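Local coordinates for protein probable ribose-5-phosphate isomerase B (Mycoplasma genitalium, PDB 6MU0) that probably catalyses the interconversion of ribulose 5-phosphate and ribose 5-phosphate in the non-oxidative stage of the pentose phosphate pathway, at residues I15-H19 with T20-L24; A49-Y53 with P54-F58; R121-T124 with D125-I129. One frame throughout, in Å; residues are numbered along the deposited sequence.

Contact 1: residues I15-H19 with T20-L24; sequences IASDH and TGLTL. With 5RP (ribulose-5-phosphate), chain B.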
ATOM      1  N   ILE A  15      -2.959  -7.154   1.070  1.00  7.72           N
ATOM      2  CA  ILE A  15      -3.743  -6.383   0.112  1.00  7.64           C
ATOM      3  C   ILE A  15      -5.212  -6.410   0.506  1.00  7.77           C
ATOM      4  O   ILE A  15      -5.744  -7.443   0.926  1.00  8.30           O
ATOM      5  CB  ILE A  15      -3.520  -6.869  -1.340  1.00  8.23           C
ATOM      6  CG1 ILE A  15      -4.220  -5.945  -2.342  1.00  8.69           C
ATOM      7  CG2 ILE A  15      -3.937  -8.316  -1.532  1.00 10.19           C
ATOM      8  CD1 ILE A  15      -3.762  -6.140  -3.779  1.00  9.79           C
ATOM      9  N   ALA A  16      -5.870  -5.263   0.365  1.00  7.19           N
ATOM     10  CA  ALA A  16      -7.301  -5.161   0.597  1.00  7.87           C
ATOM     11  C   ALA A  16      -7.856  -4.001  -0.217  1.00  7.41           C
ATOM     12  O   ALA A  16      -7.115  -3.185  -0.770  1.00  7.72           O
ATOM     13  CB  ALA A  16      -7.638  -5.006   2.081  1.00  8.19           C
ATOM     14  N   SER A  17      -9.181  -3.914  -0.259  1.00  8.05           N
ATOM     15  CA  SER A  17      -9.851  -2.834  -0.969  1.00  7.96           C
ATOM     16  C   SER A  17     -11.172  -2.556  -0.273  1.00  8.00           C
ATOM     17  O   SER A  17     -11.516  -3.197   0.720  1.00  9.26           O
ATOM     18  CB  SER A  17     -10.096  -3.217  -2.433  1.00  8.69           C
ATOM     19  OG  SER A  17     -11.077  -4.236  -2.554  1.00  9.12           O
ATOM     20  N   ASP A  18     -11.930  -1.597  -0.798  1.00  7.78           N
ATOM     21  CA  ASP A  18     -13.361  -1.601  -0.549  1.00  8.60           C
ATOM     22  C   ASP A  18     -14.074  -2.210  -1.755  1.00  8.24           C
ATOM     23  O   ASP A  18     -13.446  -2.771  -2.664  1.00  8.14           O
ATOM     24  CB  ASP A  18     -13.890  -0.218  -0.146  1.00  8.22           C
ATOM     25  CG  ASP A  18     -13.924   0.779  -1.297  1.00  7.83           C
ATOM     26  OD1 ASP A  18     -13.451   0.448  -2.409  1.00  7.99           O
ATOM     27  OD2 ASP A  18     -14.426   1.912  -1.067  1.00  8.43           O
ATOM     28  N   HIS A  19     -15.404  -2.098  -1.759  1.00  8.19           N
ATOM     29  CA  HIS A  19     -16.227  -2.668  -2.819  1.00  8.89           C
ATOM     30  C   HIS A  19     -15.859  -2.176  -4.211  1.00  8.98           C
ATOM     31  O   HIS A  19     -16.241  -2.826  -5.188  1.00 11.29           O
ATOM     32  CB  HIS A  19     -17.701  -2.336  -2.573  1.00  9.58           C
ATOM     33  CG  HIS A  19     -17.977  -0.869  -2.410  1.00  9.06           C
ATOM     34  ND1 HIS A  19     -17.961  -0.241  -1.182  1.00  9.46           N
ATOM     35  CD2 HIS A  19     -18.266   0.093  -3.319  1.00  9.43           C
ATOM     36  CE1 HIS A  19     -18.231   1.044  -1.341  1.00  9.93           C
ATOM     37  NE2 HIS A  19     -18.419   1.273  -2.630  1.00  9.43           N
ATOM     38  N   THR A  20     -15.166  -1.040  -4.336  1.00  8.18           N
ATOM     39  CA  THR A  20     -14.854  -0.513  -5.662  1.00  8.82           C
ATOM     40  C   THR A  20     -13.700  -1.240  -6.332  1.00  9.59           C
ATOM     41  O   THR A  20     -13.479  -1.033  -7.529  1.00 11.04           O
ATOM     42  CB  THR A  20     -14.501   0.986  -5.614  1.00  9.10           C
ATOM     43  OG1 THR A  20     -13.217   1.164  -5.002  1.00  8.68           O
ATOM     44  CG2 THR A  20     -15.547   1.793  -4.863  1.00 10.53           C
ATOM     45  N   GLY A  21     -12.951  -2.056  -5.599  1.00  9.74           N
ATOM     46  CA  GLY A  21     -11.673  -2.513  -6.106  1.00  9.85           C
ATOM     47  C   GLY A  21     -11.449  -4.010  -6.175  1.00  9.32           C
ATOM     48  O   GLY A  21     -10.296  -4.447  -6.232  1.00  9.83           O
ATOM     49  N   LEU A  22     -12.521  -4.812  -6.203  1.00  9.91           N
ATOM     50  CA  LEU A  22     -12.344  -6.261  -6.102  1.00 10.45           C
ATOM     51  C   LEU A  22     -11.647  -6.850  -7.324  1.00 10.07           C
ATOM     52  O   LEU A  22     -10.811  -7.753  -7.186  1.00 10.37           O
ATOM     53  CB  LEU A  22     -13.685  -6.947  -5.884  1.00 11.90           C
ATOM     54  CG  LEU A  22     -14.441  -6.480  -4.641  1.00 16.00           C
ATOM     55  CD1 LEU A  22     -15.725  -7.280  -4.483  1.00 17.80           C
ATOM     56  CD2 LEU A  22     -13.565  -6.609  -3.410  1.00 17.82           C
ATOM     57  N   THR A  23     -12.011  -6.401  -8.529  1.00 10.43           N
ATOM     58  CA  THR A  23     -11.382  -6.945  -9.729  1.00 11.62           C
ATOM     59  C   THR A  23      -9.892  -6.623  -9.748  1.00  9.88           C
ATOM     60  O   THR A  23      -9.053  -7.495 -10.000  1.00 10.87           O
ATOM     61  CB  THR A  23     -12.088  -6.405 -10.976  1.00 15.34           C
ATOM     62  OG1 THR A  23     -13.442  -6.879 -10.995  1.00 17.83           O
ATOM     63  CG2 THR A  23     -11.375  -6.860 -12.243  1.00 17.22           C
ATOM     64  N   LEU A  24      -9.546  -5.361  -9.486  1.00 10.17           N
ATOM     65  CA  LEU A  24      -8.143  -4.971  -9.456  1.00  9.80           C
ATOM     66  C   LEU A  24      -7.384  -5.726  -8.373  1.00  8.68           C
ATOM     67  O   LEU A  24      -6.243  -6.153  -8.589  1.00  9.00           O
ATOM     68  CB  LEU A  24      -8.038  -3.467  -9.237  1.00  9.44           C
ATOM     69  CG  LEU A  24      -6.606  -2.946  -9.139  1.00 10.38           C
ATOM     70  CD1 LEU A  24      -5.835  -3.174 -10.436  1.00 10.82           C
ATOM     71  CD2 LEU A  24      -6.590  -1.484  -8.736  1.00 11.12           C
TER
HETATM   72  C2  5RP B 201     -12.621   6.877  -0.625  1.00 11.20           C
HETATM   73  C3  5RP B 201     -13.205   6.288  -1.893  1.00 10.64           C
HETATM   74  C5  5RP B 201     -14.303   5.225  -1.736  1.00  9.19           C
HETATM   75  O13 5RP B 201     -14.011   4.085  -2.521  1.00  8.66           O
HETATM   76  C6  5RP B 201     -15.576   5.922  -2.222  1.00  9.17           C
HETATM   77  O14 5RP B 201     -15.805   7.063  -1.398  1.00  9.32           O
HETATM   78  C7  5RP B 201     -16.780   5.007  -2.200  1.00  9.32           C
HETATM   79  O8  5RP B 201     -17.850   5.673  -2.895  1.00  9.00           O
HETATM   80  P9  5RP B 201     -19.286   4.965  -2.992  1.00  9.02           P
HETATM   81  O12 5RP B 201     -20.135   5.925  -3.776  1.00  9.82           O
HETATM   82  O11 5RP B 201     -19.077   3.632  -3.703  1.00  9.19           O
HETATM   83  O10 5RP B 201     -19.785   4.736  -1.578  1.00  9.67           O
HETATM   84  O4  5RP B 201     -12.877   6.657  -3.001  1.00 10.49           O
HETATM   85  O1  5RP B 201     -11.626   7.847  -0.934  1.00 12.51           O
HETATM   86  O   HOH W   1     -15.454  -4.247  -7.205  1.00 17.83           O
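Asp18 and Thr20 meet through one carboxylate oxygen, Asp18 OD1, which takes two bonds from the same threonine. Asp18 CG, between backbone N and carbonyl carbon (chi1 72°), turns the carboxylate to Thr20. Thr20 OG1 donates to Asp18 OD1 over 2.7 Å, on the syn lone pair, while Thr20 N reaches it from above the carboxylate plane. OD2 faces the sugar: O13 of ribulose-5-phosphate donates to Asp18 OD2 at 2.6 Å. The next residue takes the other end of the ligand, His19 NE2 giving a straight bond (177°) to phosphate O11 over 2.7 Å at the edge of the imidazole. The histidine ring lies with one face toward Asp18 OD2, and its CD2 atom lies 3.6 Å from Thr20 CG2. This is the turn that leaves strand 12-16 and enters helix 22-34 in a beta-alpha-beta unit, so the ligand sits at the C-terminal end of the parallel sheet, as is usual in Rossmann-like folds. Behind these first-shell groups the turn is fastened at Asp18 O, which accepts from Gly21 N, the N-cap residue, at 3.1 Å and from Ser17 OG on the opposite face of the carbonyl plane. Leu22 CD2 packs 3.5 Å from Ser17 OG, and a water bridges His19 O and Leu22 N. Farther out, Asp51 OD1 accepts from His19 ND1 and Ser120 OG pairs with Thr20 OG1.

Contact 2: residues A49-Y53 with P54-F58; sequences ANDDY and PDFAF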
ATOM      1  N   ALA A  49     -21.962  -3.269  -2.026  1.00  9.88           N
ATOM      2  CA  ALA A  49     -21.913  -1.908  -2.557  1.00 10.15           C
ATOM      3  C   ALA A  49     -21.742  -0.849  -1.478  1.00 10.12           C
ATOM      4  O   ALA A  49     -21.334   0.273  -1.796  1.00 10.39           O
ATOM      5  CB  ALA A  49     -23.192  -1.602  -3.332  1.00 12.32           C
ATOM      6  N   ASN A  50     -22.064  -1.169  -0.224  1.00 10.03           N
ATOM      7  CA  ASN A  50     -22.064  -0.191   0.857  1.00 10.31           C
ATOM      8  C   ASN A  50     -20.904  -0.340   1.833  1.00 10.18           C
ATOM      9  O   ASN A  50     -20.873   0.387   2.832  1.00 10.63           O
ATOM     10  CB  ASN A  50     -23.388  -0.262   1.603  1.00 12.71           C
ATOM     11  CG  ASN A  50     -24.553  -0.157   0.665  1.00 14.07           C
ATOM     12  OD1 ASN A  50     -24.614   0.768  -0.145  1.00 15.03           O
ATOM     13  ND2 ASN A  50     -25.449  -1.139   0.709  1.00 16.54           N
ATOM     14  N   ASP A  51     -19.954  -1.244   1.580  1.00  9.25           N
ATOM     15  CA  ASP A  51     -18.921  -1.483   2.588  1.00  9.53           C
ATOM     16  C   ASP A  51     -17.961  -0.298   2.701  1.00  8.50           C
ATOM     17  O   ASP A  51     -17.951   0.615   1.872  1.00  9.00           O
ATOM     18  CB  ASP A  51     -18.250  -2.858   2.434  1.00  9.80           C
ATOM     19  CG  ASP A  51     -17.317  -2.973   1.233  1.00  9.30           C
ATOM     20  OD1 ASP A  51     -16.961  -1.955   0.606  1.00  9.75           O
ATOM     21  OD2 ASP A  51     -16.932  -4.131   0.943  1.00 10.35           O
ATOM     22  N   ASP A  52     -17.162  -0.317   3.767  1.00  8.49           N
ATOM     23  CA  ASP A  52     -16.483   0.875   4.269  1.00  9.26           C
ATOM     24  C   ASP A  52     -14.970   0.695   4.199  1.00  8.70           C
ATOM     25  O   ASP A  52     -14.404  -0.122   4.934  1.00  9.63           O
ATOM     26  CB  ASP A  52     -16.902   1.154   5.718  1.00  9.63           C
ATOM     27  CG  ASP A  52     -18.356   1.579   5.854  1.00 10.36           C
ATOM     28  OD1 ASP A  52     -19.002   1.927   4.842  1.00 10.13           O
ATOM     29  OD2 ASP A  52     -18.844   1.576   7.004  1.00 13.03           O
ATOM     30  N   TYR A  53     -14.312   1.510   3.372  1.00  8.19           N
ATOM     31  CA  TYR A  53     -12.865   1.390   3.189  1.00  8.53           C
ATOM     32  C   TYR A  53     -12.045   1.429   4.479  1.00  7.97           C
ATOM     33  O   TYR A  53     -11.013   0.742   4.524  1.00  8.63           O
ATOM     34  CB  TYR A  53     -12.339   2.407   2.154  1.00  8.80           C
ATOM     35  CG  TYR A  53     -12.484   3.821   2.630  1.00  8.97           C
ATOM     36  CD1 TYR A  53     -11.517   4.409   3.439  1.00  9.14           C
ATOM     37  CD2 TYR A  53     -13.627   4.551   2.331  1.00  9.38           C
ATOM     38  CE1 TYR A  53     -11.692   5.683   3.944  1.00  9.17           C
ATOM     39  CE2 TYR A  53     -13.803   5.837   2.813  1.00  9.91           C
ATOM     40  CZ  TYR A  53     -12.833   6.400   3.625  1.00  9.53           C
ATOM     41  OH  TYR A  53     -12.989   7.675   4.136  1.00 10.67           O
ATOM     42  N   PRO A  54     -12.391   2.186   5.534  1.00  8.47           N
ATOM     43  CA  PRO A  54     -11.504   2.170   6.710  1.00  8.88           C
ATOM     44  C   PRO A  54     -11.340   0.795   7.309  1.00  8.87           C
ATOM     45  O   PRO A  54     -10.256   0.468   7.809  1.00  9.55           O
ATOM     46  CB  PRO A  54     -12.183   3.129   7.697  1.00  9.65           C
ATOM     47  CG  PRO A  54     -12.948   4.044   6.832  1.00  9.97           C
ATOM     48  CD  PRO A  54     -13.482   3.168   5.727  1.00  9.07           C
ATOM     49  N   ASP A  55     -12.389  -0.028   7.277  1.00  9.04           N
ATOM     50  CA  ASP A  55     -12.287  -1.350   7.876  1.00  9.53           C
ATOM     51  C   ASP A  55     -11.163  -2.141   7.234  1.00 10.02           C
ATOM     52  O   ASP A  55     -10.358  -2.781   7.923  1.00 11.06           O
ATOM     53  CB  ASP A  55     -13.623  -2.083   7.735  1.00 10.81           C
ATOM     54  CG  ASP A  55     -14.734  -1.431   8.549  1.00 12.39           C
ATOM     55  OD1 ASP A  55     -14.453  -0.955   9.671  1.00 14.93           O
ATOM     56  OD2 ASP A  55     -15.890  -1.417   8.082  1.00 14.55           O
ATOM     57  N   PHE A  56     -11.063  -2.065   5.913  1.00  8.95           N
ATOM     58  CA  PHE A  56     -10.055  -2.817   5.183  1.00  9.19           C
ATOM     59  C   PHE A  56      -8.688  -2.154   5.246  1.00  8.54           C
ATOM     60  O   PHE A  56      -7.664  -2.852   5.305  1.00  9.07           O
ATOM     61  CB  PHE A  56     -10.570  -3.048   3.766  1.00  9.93           C
ATOM     62  CG  PHE A  56     -11.812  -3.886   3.760  1.00 10.96           C
ATOM     63  CD1 PHE A  56     -11.716  -5.258   3.943  1.00 13.32           C
ATOM     64  CD2 PHE A  56     -13.076  -3.313   3.683  1.00 13.07           C
ATOM     65  CE1 PHE A  56     -12.843  -6.052   4.000  1.00 14.96           C
ATOM     66  CE2 PHE A  56     -14.215  -4.109   3.733  1.00 15.41           C
ATOM     67  CZ  PHE A  56     -14.092  -5.477   3.893  1.00 15.82           C
ATOM     68  N   ALA A  57      -8.651  -0.819   5.270  1.00  8.48           N
ATOM     69  CA  ALA A  57      -7.384  -0.123   5.447  1.00  8.05           C
ATOM     70  C   ALA A  57      -6.738  -0.511   6.765  1.00  8.24           C
ATOM     71  O   ALA A  57      -5.530  -0.765   6.817  1.00  8.61           O
ATOM     72  CB  ALA A  57      -7.600   1.387   5.388  1.00  8.95           C
ATOM     73  N   PHE A  58      -7.527  -0.587   7.839  1.00  8.39           N
ATOM     74  CA  PHE A  58      -6.935  -0.941   9.124  1.00  9.48           C
ATOM     75  C   PHE A  58      -6.511  -2.406   9.180  1.00  9.27           C
ATOM     76  O   PHE A  58      -5.526  -2.726   9.850  1.00 10.46           O
ATOM     77  CB  PHE A  58      -7.865  -0.552  10.279  1.00  9.61           C
ATOM     78  CG  PHE A  58      -8.032   0.938  10.441  1.00  9.94           C
ATOM     79  CD1 PHE A  58      -6.920   1.768  10.495  1.00 10.71           C
ATOM     80  CD2 PHE A  58      -9.291   1.513  10.512  1.00 11.02           C
ATOM     81  CE1 PHE A  58      -7.058   3.145  10.636  1.00 12.01           C
ATOM     82  CE2 PHE A  58      -9.432   2.894  10.644  1.00 11.53           C
ATOM     83  CZ  PHE A  58      -8.312   3.703  10.692  1.00 11.56           C
TER
HETATM   84  O   HOH W   2     -17.216  -2.376   5.835  1.00 13.56           O
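Tyr53 O sets the backbone pattern where the chain 49-53 turns into helix 53-66: it accepts from Ala57 N at 2.9 Å, nearly along the C=O axis, and only weakly from Phe56 N. One residue earlier, Asp52 O takes Asp55 N at 3.1 Å, the donor standing above the carbonyl plane. Pro54, with no N-H to offer, follows Tyr53 directly and sets its CD over one face of the tyrosine ring. That CD sits 3.4 Å from the centroid of the Tyr53 ring, only 17° off the ring normal, a CH-pi contact between sequence neighbours. Tyr53 CG lies between the backbone N and the carbonyl carbon (chi1 66°), which folds the ring back over the proline. Such a proline in the first turn of a helix is a familiar way to begin one, and here the same turn carries a pocket wall, because Tyr53 also touches the bound ribulose-5-phosphate. Phe56 swings its CE2 to 3.9 Å from Asp51 OD2, the two side chains crossing at about a right angle, while Asp51 OD1 is engaged by His19. On the outer side Asp52 and Asp55 hold like charges 4.3 Å apart between their OD2 atoms, and a water accepts from Asp52 N and donates to Asp55 OD2.

Contact 3: residues R121-T124 with D125-I129; sequences RFVT and DSENI. With 5RP (ribulose-5-phosphate), chain B.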
ATOM      1  N   ARG A 121     -11.126   3.867  -9.568  1.00  7.44           N
ATOM      2  CA  ARG A 121     -12.062   4.544 -10.458  1.00  8.04           C
ATOM      3  C   ARG A 121     -11.397   5.480 -11.457  1.00  8.46           C
ATOM      4  O   ARG A 121     -12.045   5.860 -12.438  1.00  9.18           O
ATOM      5  CB  ARG A 121     -13.095   5.333  -9.646  1.00  8.28           C
ATOM      6  CG  ARG A 121     -14.157   4.463  -9.021  1.00  8.88           C
ATOM      7  CD  ARG A 121     -15.094   5.263  -8.127  1.00  9.66           C
ATOM      8  NE  ARG A 121     -16.237   4.457  -7.716  1.00  9.74           N
ATOM      9  CZ  ARG A 121     -16.919   4.613  -6.590  1.00  9.00           C
ATOM     10  NH1 ARG A 121     -16.558   5.534  -5.703  1.00  9.52           N
ATOM     11  NH2 ARG A 121     -17.965   3.832  -6.358  1.00  9.68           N
ATOM     12  N   PHE A 122     -10.136   5.863 -11.236  1.00  8.16           N
ATOM     13  CA  PHE A 122      -9.498   6.903 -12.030  1.00  8.67           C
ATOM     14  C   PHE A 122      -8.202   6.461 -12.684  1.00  9.24           C
ATOM     15  O   PHE A 122      -7.584   7.257 -13.403  1.00 10.64           O
ATOM     16  CB  PHE A 122      -9.277   8.156 -11.172  1.00  9.38           C
ATOM     17  CG  PHE A 122     -10.557   8.825 -10.798  1.00  8.92           C
ATOM     18  CD1 PHE A 122     -11.135   9.757 -11.649  1.00 10.53           C
ATOM     19  CD2 PHE A 122     -11.221   8.491  -9.623  1.00  8.92           C
ATOM     20  CE1 PHE A 122     -12.328  10.360 -11.330  1.00 11.59           C
ATOM     21  CE2 PHE A 122     -12.429   9.093  -9.307  1.00  9.78           C
ATOM     22  CZ  PHE A 122     -12.982  10.027 -10.165  1.00 10.84           C
ATOM     23  N   VAL A 123      -7.786   5.219 -12.465  1.00  8.62           N
ATOM     24  CA  VAL A 123      -6.539   4.680 -12.990  1.00  8.91           C
ATOM     25  C   VAL A 123      -6.857   3.305 -13.560  1.00  9.50           C
ATOM     26  O   VAL A 123      -7.642   2.554 -12.972  1.00  9.11           O
ATOM     27  CB  VAL A 123      -5.472   4.606 -11.875  1.00  8.90           C
ATOM     28  CG1 VAL A 123      -4.188   3.962 -12.376  1.00  9.60           C
ATOM     29  CG2 VAL A 123      -5.183   6.000 -11.320  1.00  9.20           C
ATOM     30  N   THR A 124      -6.294   2.995 -14.727  1.00  9.35           N
ATOM     31  CA  THR A 124      -6.607   1.728 -15.377  1.00 10.11           C
ATOM     32  C   THR A 124      -5.911   0.574 -14.659  1.00  9.50           C
ATOM     33  O   THR A 124      -4.933   0.757 -13.928  1.00  9.28           O
ATOM     34  CB  THR A 124      -6.150   1.739 -16.837  1.00 11.98           C
ATOM     35  OG1 THR A 124      -4.722   1.842 -16.879  1.00 12.68           O
ATOM     36  CG2 THR A 124      -6.779   2.897 -17.603  1.00 13.01           C
ATOM     37  N   ASP A 125      -6.424  -0.639 -14.893  1.00 10.70           N
ATOM     38  CA  ASP A 125      -5.774  -1.830 -14.349  1.00 11.42           C
ATOM     39  C   ASP A 125      -4.324  -1.913 -14.795  1.00 10.70           C
ATOM     40  O   ASP A 125      -3.437  -2.234 -13.996  1.00 10.19           O
ATOM     41  CB  ASP A 125      -6.488  -3.090 -14.829  1.00 13.54           C
ATOM     42  CG  ASP A 125      -7.889  -3.220 -14.292  1.00 16.52           C
ATOM     43  OD1 ASP A 125      -8.280  -2.452 -13.386  1.00 15.91           O
ATOM     44  OD2 ASP A 125      -8.611  -4.110 -14.786  1.00 18.53           O
ATOM     45  N   SER A 126      -4.070  -1.658 -16.080  1.00 10.58           N
ATOM     46  CA  SER A 126      -2.712  -1.743 -16.600  1.00 11.34           C
ATOM     47  C   SER A 126      -1.785  -0.774 -15.883  1.00 10.42           C
ATOM     48  O   SER A 126      -0.671  -1.140 -15.492  1.00 10.70           O
ATOM     49  CB  SER A 126      -2.709  -1.470 -18.098  1.00 13.91           C
ATOM     50  OG  SER A 126      -1.374  -1.477 -18.559  1.00 17.75           O
ATOM     51  N   GLU A 127      -2.221   0.476 -15.713  1.00  9.66           N
ATOM     52  CA  GLU A 127      -1.376   1.458 -15.040  0.57  9.39           C
ATOM     53  C   GLU A 127      -1.151   1.080 -13.582  1.00  8.82           C
ATOM     54  O   GLU A 127      -0.043   1.244 -13.053  1.00  9.32           O
ATOM     55  CB  GLU A 127      -1.987   2.855 -15.144  0.57  9.34           C
ATOM     56  CG  GLU A 127      -1.121   3.959 -14.546  0.57  9.50           C
ATOM     57  CD  GLU A 127      -0.022   4.426 -15.476  0.57 11.98           C
ATOM     58  OE1 GLU A 127       0.080   3.899 -16.602  0.57 13.89           O
ATOM     59  OE2 GLU A 127       0.736   5.335 -15.078  0.57 11.86           O
ATOM     60  N   ASN A 128      -2.191   0.567 -12.915  1.00  8.84           N
ATOM     61  CA  ASN A 128      -2.027   0.144 -11.527  1.00  8.70           C
ATOM     62  C   ASN A 128      -1.020  -0.997 -11.393  1.00  8.16           C
ATOM     63  O   ASN A 128      -0.229  -1.017 -10.447  1.00  8.78           O
ATOM     64  CB  ASN A 128      -3.384  -0.183 -10.910  1.00  8.39           C
ATOM     65  CG  ASN A 128      -4.050   1.048 -10.332  1.00  8.36           C
ATOM     66  OD1 ASN A 128      -3.375   1.892  -9.743  1.00  9.00           O
ATOM     67  ND2 ASN A 128      -5.370   1.165 -10.504  1.00  9.13           N
ATOM     68  N   ILE A 129      -1.025  -1.958 -12.323  1.00  8.92           N
ATOM     69  CA  ILE A 129      -0.008  -3.011 -12.279  1.00  9.19           C
ATOM     70  C   ILE A 129       1.388  -2.419 -12.432  1.00  8.90           C
ATOM     71  O   ILE A 129       2.333  -2.823 -11.742  1.00  9.43           O
ATOM     72  CB  ILE A 129      -0.298  -4.080 -13.348  1.00 10.14           C
ATOM     73  CG1 ILE A 129      -1.495  -4.940 -12.935  1.00 11.77           C
ATOM     74  CG2 ILE A 129       0.932  -4.949 -13.593  1.00 11.78           C
ATOM     75  CD1 ILE A 129      -1.214  -5.874 -11.764  1.00 14.74           C
TER
HETATM   76  C2  5RP B 201     -12.621   6.877  -0.625  1.00 11.20           C
HETATM   77  C3  5RP B 201     -13.205   6.288  -1.893  1.00 10.64           C
HETATM   78  C5  5RP B 201     -14.303   5.225  -1.736  1.00  9.19           C
HETATM   79  O13 5RP B 201     -14.011   4.085  -2.521  1.00  8.66           O
HETATM   80  C6  5RP B 201     -15.576   5.922  -2.222  1.00  9.17           C
HETATM   81  O14 5RP B 201     -15.805   7.063  -1.398  1.00  9.32           O
HETATM   82  C7  5RP B 201     -16.780   5.007  -2.200  1.00  9.32           C
HETATM   83  O8  5RP B 201     -17.850   5.673  -2.895  1.00  9.00           O
HETATM   84  P9  5RP B 201     -19.286   4.965  -2.992  1.00  9.02           P
HETATM   85  O12 5RP B 201     -20.135   5.925  -3.776  1.00  9.82           O
HETATM   86  O11 5RP B 201     -19.077   3.632  -3.703  1.00  9.19           O
HETATM   87  O10 5RP B 201     -19.785   4.736  -1.578  1.00  9.67           O
HETATM   88  O4  5RP B 201     -12.877   6.657  -3.001  1.00 10.49           O
HETATM   89  O1  5RP B 201     -11.626   7.847  -0.934  1.00 12.51           O
HETATM   90  O   HOH W   3      -7.737  -0.118 -11.902  1.00 11.71           O
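Val123 and Asn128 form the close-fitting side of this turn. Val123 CG1, set opposite the backbone N (chi1 176°), reaches forward into the helix and lies 3.4 Å from Asn128 OD1 and 3.7 Å from Glu127 CB. The methyl thus sits against both the amide and the start of the glutamate chain, the valine and asparagine meeting at a slant. The amide is fixed from its other atom: Asn128 ND2 donates to Ser119 O, in the chain just before the turn, and to a water that also donates to Val123 O and Asp125 OD1. Leu24 of helix 22-34 packs against the same asparagine. Thr124 is the N-cap of helix 125-137, the element that follows strand 115-117 in this alternating alpha/beta fold. Its OG1, between the backbone N and the carbonyl carbon (chi1 65°), turns back to accept from Glu127 N over 3.1 Å at a fairly straight 162°, and Thr124 O takes Asn128 N at 2.9 Å as the first helical bond. The threonine itself is exposed, as is Ser126, whose CB comes no nearer than 4.1 Å to Thr124 OG1. From the other end of 121-124, Arg121 leaves the turn entirely, its chain extended from CG to NE. There the guanidinium meets ribulose-5-phosphate edge-on, NH2 donating to phosphate O11 over 2.9 Å and NH1 to the ester oxygen O8 over 3.1 Å. The backbone of Arg121 is hydrogen-bonded to that of Gly78, another residue of the pocket.

How the contacts relate
Ribulose-5-phosphate ties the three turns together, each lying at or near the start of a helix. Contacts 1 and 3 share one phosphate oxygen, O11, and Thr20 CG2 lies 3.5 Å from Arg121 NH2 beside it; away from the ligand, Leu24 CD2 packs 3.4 Å from Asn128 ND2. Contact 2 acts on contact 1 from the second shell: Asp51 OD1, 2.7 Å from His19 ND1, fixes the ring's rotation. Both ring nitrogens then act as donors, consistent with an imidazolium that the two flanking anions would probably favour. Phe56 CG lies 3.1 Å from Ser17 O. Contacts 2 and 3 do not touch, their centres about 20 Å apart, and contact 1 meets both.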